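Local coordinates for protein LP04448p (Drosophila melanogaster, PDB 2QK2) that probably binds tubulin through this TOG domain, as in the XMAP215/Dis1 family of proteins that track growing microtubule plus ends, at residues 164-178 / 203-216. Numbering follows the deposited sequence.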
ATOM      1  N   THR A 164      -6.390   1.497  11.218  1.00 30.03           N
ATOM      2  CA  THR A 164      -7.257   0.336  11.288  1.00 29.95           C
ATOM      3  C   THR A 164      -8.063   0.300  12.583  1.00 30.57           C
ATOM      4  O   THR A 164      -7.566   0.661  13.643  1.00 30.92           O
ATOM      5  CB  THR A 164      -6.429  -0.960  11.170  1.00 28.26           C
ATOM      6  OG1 THR A 164      -5.645  -0.913   9.971  1.00 29.58           O
ATOM      7  CG2 THR A 164      -7.335  -2.177  11.123  1.00 29.98           C
ATOM      8  N   GLN A 165      -9.319  -0.126  12.483  1.00 31.54           N
ATOM      9  CA  GLN A 165     -10.178  -0.240  13.653  1.00 33.33           C
ATOM     10  C   GLN A 165      -9.774  -1.502  14.410  1.00 32.81           C
ATOM     11  O   GLN A 165      -9.568  -2.558  13.806  1.00 31.13           O
ATOM     12  CB  GLN A 165     -11.648  -0.358  13.237  1.00 36.08           C
ATOM     13  CG  GLN A 165     -12.285   0.933  12.756  1.00 39.90           C
ATOM     14  CD  GLN A 165     -12.266   2.011  13.820  1.00 43.20           C
ATOM     15  OE1 GLN A 165     -12.596   1.758  14.980  1.00 45.27           O
ATOM     16  NE2 GLN A 165     -11.886   3.221  13.431  1.00 44.60           N
ATOM     17  N   PRO A 166      -9.654  -1.414  15.743  1.00 32.89           N
ATOM     18  CA  PRO A 166      -9.272  -2.598  16.515  1.00 33.02           C
ATOM     19  C   PRO A 166     -10.197  -3.777  16.228  1.00 33.37           C
ATOM     20  O   PRO A 166      -9.751  -4.926  16.180  1.00 33.14           O
ATOM     21  CB  PRO A 166      -9.372  -2.112  17.957  1.00 34.18           C
ATOM     22  CG  PRO A 166      -8.980  -0.661  17.839  1.00 34.04           C
ATOM     23  CD  PRO A 166      -9.761  -0.228  16.611  1.00 34.02           C
ATOM     24  N   THR A 167     -11.480  -3.492  16.014  1.00 33.40           N
ATOM     25  CA  THR A 167     -12.452  -4.548  15.736  1.00 35.91           C
ATOM     26  C   THR A 167     -12.267  -5.209  14.368  1.00 36.01           C
ATOM     27  O   THR A 167     -12.960  -6.176  14.044  1.00 37.08           O
ATOM     28  CB  THR A 167     -13.906  -4.025  15.833  1.00 37.17           C
ATOM     29  OG1 THR A 167     -14.093  -2.935  14.921  1.00 39.42           O
ATOM     30  CG2 THR A 167     -14.207  -3.557  17.251  1.00 37.19           C
ATOM     31  N   ALA A 168     -11.333  -4.697  13.570  1.00 35.33           N
ATOM     32  CA  ALA A 168     -11.075  -5.264  12.250  1.00 33.25           C
ATOM     33  C   ALA A 168     -10.182  -6.503  12.336  1.00 33.99           C
ATOM     34  O   ALA A 168     -10.009  -7.222  11.349  1.00 32.81           O
ATOM     35  CB  ALA A 168     -10.433  -4.220  11.346  1.00 33.27           C
ATOM     36  N   LEU A 169      -9.620  -6.755  13.516  1.00 32.72           N
ATOM     37  CA  LEU A 169      -8.753  -7.915  13.706  1.00 33.89           C
ATOM     38  C   LEU A 169      -9.287  -8.925  14.723  1.00 34.25           C
ATOM     39  O   LEU A 169      -9.419  -8.607  15.906  1.00 36.28           O
ATOM     40  CB  LEU A 169      -7.356  -7.478  14.160  1.00 36.17           C
ATOM     41  CG  LEU A 169      -6.432  -6.734  13.193  1.00 38.92           C
ATOM     42  CD1 LEU A 169      -6.883  -5.291  13.051  1.00 39.34           C
ATOM     43  CD2 LEU A 169      -5.003  -6.784  13.727  1.00 38.59           C
ATOM     44  N   ASN A 170      -9.596 -10.138  14.275  1.00 32.81           N
ATOM     45  CA  ASN A 170     -10.057 -11.146  15.217  1.00 33.56           C
ATOM     46  C   ASN A 170      -8.830 -11.898  15.721  1.00 32.60           C
ATOM     47  O   ASN A 170      -7.706 -11.621  15.297  1.00 30.42           O
ATOM     48  CB  ASN A 170     -11.076 -12.114  14.586  1.00 34.66           C
ATOM     49  CG  ASN A 170     -10.582 -12.750  13.298  1.00 36.51           C
ATOM     50  OD1 ASN A 170      -9.460 -13.247  13.217  1.00 35.96           O
ATOM     51  ND2 ASN A 170     -11.441 -12.758  12.286  1.00 38.55           N
ATOM     52  N   LYS A 171      -9.045 -12.834  16.636  1.00 33.34           N
ATOM     53  CA  LYS A 171      -7.956 -13.609  17.218  1.00 34.22           C
ATOM     54  C   LYS A 171      -7.088 -14.292  16.159  1.00 33.88           C
ATOM     55  O   LYS A 171      -5.864 -14.179  16.191  1.00 32.70           O
ATOM     56  CB  LYS A 171      -8.520 -14.652  18.185  1.00 35.76           C
ATOM     57  CG  LYS A 171      -7.465 -15.412  18.970  1.00 38.27           C
ATOM     58  CD  LYS A 171      -8.118 -16.367  19.957  1.00 41.95           C
ATOM     59  CE  LYS A 171      -7.080 -17.133  20.761  1.00 44.16           C
ATOM     60  NZ  LYS A 171      -7.726 -18.079  21.712  1.00 44.78           N
ATOM     61  N   LYS A 172      -7.713 -14.995  15.220  1.00 33.44           N
ATOM     62  CA  LYS A 172      -6.955 -15.678  14.179  1.00 35.05           C
ATOM     63  C   LYS A 172      -6.026 -14.757  13.394  1.00 33.34           C
ATOM     64  O   LYS A 172      -4.844 -15.062  13.228  1.00 32.66           O
ATOM     65  CB  LYS A 172      -7.891 -16.391  13.200  1.00 38.16           C
ATOM     66  CG  LYS A 172      -8.135 -17.852  13.533  1.00 43.97           C
ATOM     67  CD  LYS A 172      -8.699 -18.595  12.332  1.00 48.20           C
ATOM     68  CE  LYS A 172      -8.864 -20.083  12.624  1.00 51.58           C
ATOM     69  NZ  LYS A 172      -9.288 -20.844  11.405  1.00 54.51           N
ATOM     70  N   LEU A 173      -6.554 -13.634  12.913  1.00 31.56           N
ATOM     71  CA  LEU A 173      -5.749 -12.694  12.131  1.00 29.97           C
ATOM     72  C   LEU A 173      -4.608 -12.113  12.961  1.00 29.97           C
ATOM     73  O   LEU A 173      -3.484 -11.958  12.470  1.00 28.12           O
ATOM     74  CB  LEU A 173      -6.624 -11.562  11.588  1.00 28.25           C
ATOM     75  CG  LEU A 173      -5.941 -10.559  10.650  1.00 26.93           C
ATOM     76  CD1 LEU A 173      -5.287 -11.297   9.488  1.00 23.78           C
ATOM     77  CD2 LEU A 173      -6.967  -9.568  10.129  1.00 25.01           C
ATOM     78  N   LEU A 174      -4.901 -11.793  14.219  1.00 29.31           N
ATOM     79  CA  LEU A 174      -3.892 -11.243  15.113  1.00 29.02           C
ATOM     80  C   LEU A 174      -2.746 -12.240  15.261  1.00 28.10           C
ATOM     81  O   LEU A 174      -1.579 -11.882  15.156  1.00 28.28           O
ATOM     82  CB  LEU A 174      -4.497 -10.948  16.493  1.00 29.84           C
ATOM     83  CG  LEU A 174      -3.487 -10.398  17.512  1.00 31.31           C
ATOM     84  CD1 LEU A 174      -2.999  -9.043  17.024  1.00 29.68           C
ATOM     85  CD2 LEU A 174      -4.115 -10.280  18.903  1.00 31.78           C
ATOM     86  N   LYS A 175      -3.085 -13.500  15.502  1.00 28.37           N
ATOM     87  CA  LYS A 175      -2.066 -14.533  15.657  1.00 29.91           C
ATOM     88  C   LYS A 175      -1.269 -14.741  14.371  1.00 28.86           C
ATOM     89  O   LYS A 175      -0.046 -14.856  14.405  1.00 27.29           O
ATOM     90  CB  LYS A 175      -2.720 -15.847  16.094  1.00 31.43           C
ATOM     91  CG  LYS A 175      -3.364 -15.765  17.474  1.00 37.02           C
ATOM     92  CD  LYS A 175      -4.359 -16.897  17.708  1.00 42.04           C
ATOM     93  CE  LYS A 175      -3.674 -18.246  17.854  1.00 43.86           C
ATOM     94  NZ  LYS A 175      -2.939 -18.334  19.142  1.00 48.14           N
ATOM     95  N   LEU A 176      -1.964 -14.788  13.236  1.00 27.59           N
ATOM     96  CA  LEU A 176      -1.306 -14.987  11.948  1.00 27.29           C
ATOM     97  C   LEU A 176      -0.330 -13.848  11.641  1.00 26.81           C
ATOM     98  O   LEU A 176       0.803 -14.073  11.213  1.00 28.33           O
ATOM     99  CB  LEU A 176      -2.351 -15.082  10.833  1.00 28.44           C
ATOM    100  CG  LEU A 176      -1.806 -15.204   9.405  1.00 28.51           C
ATOM    101  CD1 LEU A 176      -1.067 -16.528   9.251  1.00 27.85           C
ATOM    102  CD2 LEU A 176      -2.958 -15.120   8.412  1.00 29.53           C
ATOM    103  N   LEU A 177      -0.777 -12.623  11.858  1.00 25.56           N
ATOM    104  CA  LEU A 177       0.055 -11.459  11.605  1.00 26.13           C
ATOM    105  C   LEU A 177       1.266 -11.428  12.534  1.00 26.15           C
ATOM    106  O   LEU A 177       2.390 -11.219  12.083  1.00 24.71           O
ATOM    107  CB  LEU A 177      -0.776 -10.186  11.786  1.00 27.10           C
ATOM    108  CG  LEU A 177      -1.105  -9.327  10.561  1.00 31.81           C
ATOM    109  CD1 LEU A 177      -1.341 -10.177   9.332  1.00 30.53           C
ATOM    110  CD2 LEU A 177      -2.334  -8.490  10.884  1.00 32.99           C
ATOM    111  N   THR A 178       1.036 -11.638  13.827  1.00 25.90           N
ATOM    112  CA  THR A 178       2.124 -11.620  14.801  1.00 27.12           C
ATOM    113  C   THR A 178       3.144 -12.717  14.493  1.00 27.35           C
ATOM    114  O   THR A 178       4.349 -12.464  14.443  1.00 26.50           O
ATOM    115  CB  THR A 178       1.587 -11.801  16.239  1.00 29.39           C
ATOM    116  OG1 THR A 178       0.557 -10.832  16.490  1.00 29.29           O
ATOM    117  CG2 THR A 178       2.712 -11.600  17.256  1.00 28.84           C
ATOM    118  N   LEU A 203       1.225  -2.673  16.221  1.00 23.69           N
ATOM    119  CA  LEU A 203       0.171  -3.633  16.510  1.00 24.52           C
ATOM    120  C   LEU A 203      -0.198  -3.608  17.992  1.00 26.19           C
ATOM    121  O   LEU A 203      -1.373  -3.706  18.341  1.00 26.38           O
ATOM    122  CB  LEU A 203       0.607  -5.044  16.118  1.00 24.29           C
ATOM    123  CG  LEU A 203      -0.433  -6.141  16.369  1.00 27.64           C
ATOM    124  CD1 LEU A 203      -1.678  -5.869  15.523  1.00 28.00           C
ATOM    125  CD2 LEU A 203       0.157  -7.501  16.023  1.00 29.91           C
ATOM    126  N   ILE A 204       0.805  -3.489  18.861  1.00 25.88           N
ATOM    127  CA  ILE A 204       0.561  -3.445  20.302  1.00 27.56           C
ATOM    128  C   ILE A 204      -0.136  -2.130  20.654  1.00 28.44           C
ATOM    129  O   ILE A 204      -1.059  -2.099  21.478  1.00 27.25           O
ATOM    130  CB  ILE A 204       1.883  -3.541  21.115  1.00 28.64           C
ATOM    131  CG1 ILE A 204       2.589  -4.870  20.829  1.00 27.96           C
ATOM    132  CG2 ILE A 204       1.581  -3.430  22.602  1.00 30.98           C
ATOM    133  CD1 ILE A 204       3.904  -5.030  21.580  1.00 29.24           C
ATOM    134  N   LYS A 205       0.315  -1.049  20.025  1.00 28.75           N
ATOM    135  CA  LYS A 205      -0.275   0.268  20.233  1.00 31.10           C
ATOM    136  C   LYS A 205      -1.777   0.221  19.945  1.00 31.55           C
ATOM    137  O   LYS A 205      -2.577   0.799  20.676  1.00 34.11           O
ATOM    138  CB  LYS A 205       0.373   1.292  19.299  1.00 32.33           C
ATOM    139  CG  LYS A 205       0.944   2.508  20.001  1.00 38.00           C
ATOM    140  CD  LYS A 205      -0.131   3.328  20.688  1.00 39.73           C
ATOM    141  CE  LYS A 205       0.484   4.267  21.727  1.00 40.67           C
ATOM    142  NZ  LYS A 205       1.678   5.018  21.222  1.00 39.61           N
ATOM    143  N   LEU A 206      -2.156  -0.484  18.885  1.00 29.67           N
ATOM    144  CA  LEU A 206      -3.560  -0.581  18.497  1.00 29.82           C
ATOM    145  C   LEU A 206      -4.396  -1.601  19.267  1.00 30.33           C
ATOM    146  O   LEU A 206      -5.523  -1.306  19.663  1.00 31.29           O
ATOM    147  CB  LEU A 206      -3.670  -0.907  17.002  1.00 28.20           C
ATOM    148  CG  LEU A 206      -5.091  -1.068  16.435  1.00 29.33           C
ATOM    149  CD1 LEU A 206      -5.748   0.301  16.326  1.00 29.48           C
ATOM    150  CD2 LEU A 206      -5.039  -1.733  15.068  1.00 28.05           C
HETATM  151  N   MSE A 207      -3.859  -2.800  19.470  1.00 29.08           N
HETATM  152  CA  MSE A 207      -4.612  -3.850  20.137  1.00 30.14           C
HETATM  153  C   MSE A 207      -4.424  -3.952  21.647  1.00 32.27           C
HETATM  154  O   MSE A 207      -5.224  -4.603  22.321  1.00 31.77           O
HETATM  155  CB  MSE A 207      -4.294  -5.208  19.496  1.00 29.54           C
HETATM  156  CG  MSE A 207      -4.516  -5.265  17.986  1.00 32.09           C
HETATM  157 SE   MSE A 207      -6.329  -4.802  17.444  1.00 33.33          SE
HETATM  158  CE  MSE A 207      -7.224  -6.445  17.928  1.00 33.61           C
ATOM    159  N   GLY A 208      -3.378  -3.323  22.175  1.00 32.94           N
ATOM    160  CA  GLY A 208      -3.136  -3.382  23.608  1.00 34.24           C
ATOM    161  C   GLY A 208      -2.133  -4.449  24.013  1.00 34.06           C
ATOM    162  O   GLY A 208      -2.076  -5.526  23.416  1.00 32.24           O
ATOM    163  N   ASP A 209      -1.345  -4.150  25.040  1.00 35.92           N
ATOM    164  CA  ASP A 209      -0.321  -5.067  25.541  1.00 37.05           C
ATOM    165  C   ASP A 209      -0.854  -6.442  25.937  1.00 37.07           C
ATOM    166  O   ASP A 209      -0.288  -7.469  25.560  1.00 35.04           O
ATOM    167  CB  ASP A 209       0.386  -4.445  26.748  1.00 41.47           C
ATOM    168  CG  ASP A 209       1.871  -4.240  26.514  1.00 47.53           C
ATOM    169  OD1 ASP A 209       2.588  -5.247  26.313  1.00 49.34           O
ATOM    170  OD2 ASP A 209       2.324  -3.071  26.531  1.00 50.57           O
ATOM    171  N   LYS A 210      -1.942  -6.457  26.699  1.00 36.72           N
ATOM    172  CA  LYS A 210      -2.524  -7.711  27.169  1.00 37.42           C
ATOM    173  C   LYS A 210      -2.927  -8.657  26.051  1.00 36.77           C
ATOM    174  O   LYS A 210      -2.765  -9.871  26.166  1.00 35.23           O
ATOM    175  CB  LYS A 210      -3.738  -7.428  28.057  1.00 40.33           C
ATOM    176  CG  LYS A 210      -3.404  -6.633  29.309  1.00 44.66           C
ATOM    177  CD  LYS A 210      -4.634  -6.420  30.177  1.00 48.01           C
ATOM    178  CE  LYS A 210      -4.290  -5.622  31.427  1.00 49.79           C
ATOM    179  NZ  LYS A 210      -3.203  -6.278  32.209  1.00 51.64           N
ATOM    180  N   ALA A 211      -3.455  -8.104  24.968  1.00 35.60           N
ATOM    181  CA  ALA A 211      -3.878  -8.929  23.851  1.00 35.26           C
ATOM    182  C   ALA A 211      -2.712  -9.505  23.049  1.00 34.79           C
ATOM    183  O   ALA A 211      -2.721 -10.682  22.698  1.00 36.12           O
ATOM    184  CB  ALA A 211      -4.795  -8.122  22.930  1.00 33.51           C
ATOM    185  N   VAL A 212      -1.705  -8.682  22.771  1.00 33.97           N
ATOM    186  CA  VAL A 212      -0.569  -9.121  21.962  1.00 34.85           C
ATOM    187  C   VAL A 212       0.594  -9.778  22.710  1.00 36.57           C
ATOM    188  O   VAL A 212       1.201 -10.726  22.206  1.00 34.98           O
ATOM    189  CB  VAL A 212      -0.007  -7.940  21.137  1.00 34.07           C
ATOM    190  CG1 VAL A 212       1.032  -8.443  20.142  1.00 32.82           C
ATOM    191  CG2 VAL A 212      -1.142  -7.227  20.414  1.00 33.73           C
ATOM    192  N   THR A 213       0.902  -9.275  23.902  1.00 38.42           N
ATOM    193  CA  THR A 213       1.999  -9.806  24.712  1.00 41.34           C
ATOM    194  C   THR A 213       2.144 -11.324  24.700  1.00 40.47           C
ATOM    195  O   THR A 213       3.220 -11.846  24.416  1.00 42.10           O
ATOM    196  CB  THR A 213       1.881  -9.335  26.178  1.00 43.45           C
ATOM    197  OG1 THR A 213       2.290  -7.966  26.264  1.00 47.13           O
ATOM    198  CG2 THR A 213       2.757 -10.188  27.102  1.00 46.64           C
ATOM    199  N   PRO A 214       1.068 -12.055  25.018  1.00 40.75           N
ATOM    200  CA  PRO A 214       1.146 -13.516  25.026  1.00 40.06           C
ATOM    201  C   PRO A 214       1.796 -14.092  23.771  1.00 39.80           C
ATOM    202  O   PRO A 214       2.532 -15.073  23.839  1.00 41.15           O
ATOM    203  CB  PRO A 214      -0.313 -13.933  25.160  1.00 40.43           C
ATOM    204  CG  PRO A 214      -0.886 -12.835  25.992  1.00 40.90           C
ATOM    205  CD  PRO A 214      -0.297 -11.605  25.345  1.00 40.95           C
ATOM    206  N   LEU A 215       1.531 -13.476  22.626  1.00 37.64           N
ATOM    207  CA  LEU A 215       2.086 -13.962  21.368  1.00 37.50           C
ATOM    208  C   LEU A 215       3.576 -13.658  21.189  1.00 36.77           C
ATOM    209  O   LEU A 215       4.210 -14.192  20.281  1.00 35.74           O
ATOM    210  CB  LEU A 215       1.296 -13.371  20.194  1.00 36.86           C
ATOM    211  CG  LEU A 215      -0.226 -13.527  20.288  1.00 37.33           C
ATOM    212  CD1 LEU A 215      -0.877 -12.928  19.054  1.00 38.62           C
ATOM    213  CD2 LEU A 215      -0.589 -15.001  20.429  1.00 37.99           C
ATOM    214  N   LEU A 216       4.132 -12.814  22.055  1.00 34.86           N
ATOM    215  CA  LEU A 216       5.541 -12.436  21.959  1.00 35.56           C
ATOM    216  C   LEU A 216       6.369 -13.010  23.106  1.00 36.56           C
ATOM    217  O   LEU A 216       7.498 -12.583  23.345  1.00 35.40           O
ATOM    218  CB  LEU A 216       5.665 -10.909  21.952  1.00 34.32           C
ATOM    219  CG  LEU A 216       4.829 -10.173  20.893  1.00 35.47           C
ATOM    220  CD1 LEU A 216       4.906  -8.669  21.115  1.00 33.51           C
ATOM    221  CD2 LEU A 216       5.335 -10.532  19.505  1.00 32.89           C
TER
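L174 enters as a knob among L203, M207, A211 and V212, in an all-helical TOG domain built of HEAT repeats. The short segments 171-178 and 203-207 run antiparallel at 163° with axes 12.8 Å apart, and A211, V212, L215 and L216 pack against the same helix 171-185. L174 extends its CG away from the backbone N (chi1 178°), which brings CD1 to 3.7 Å from L203 CD2, the two leucines meeting at a slant, while its CG lies 3.9 Å from L215 CD1. No hydrogen bond crosses between the segments; 645 Å² of surface is buried, chiefly by apolar groups.

T178 fits among three leucines, L203, L215 and L216. Its OG1 lies 3.4 Å from L203 CD2 and also faces L215 CD1, whereas CG2 turns to L216 CD2 at 3.6 Å and to L215 CB. The hydroxyl is satisfied within its own helix: it donates to L174 O from above the carbonyl plane, and T178 N reaches that oxygen from the opposite face. Replacing this threonine by an alanine is likely to open a gap beside L203, L215 and L216 and cost L174 O its hydroxyl donor.

At the other end, the loop and 3-10 turn 164-169 cover L206 and M207, a selenomethionine. P166 CG meets L206 CD1 at 3.7 Å, the two side chains roughly perpendicular, and the M207 chain, bent at chi2 and chi3, brings CE to 3.4 Å from P166 O and against L169 CB.

Farther out, helix 147-161 lies against L203 and L206 through L161, and helix 221-233 against L216 through M224, so the contact sits between these two helices. Helix 171-185 is capped at its start by N170, whose OD1 accepts from L173 N at 2.9 Å with a nearly straight N-H...O angle of 171°.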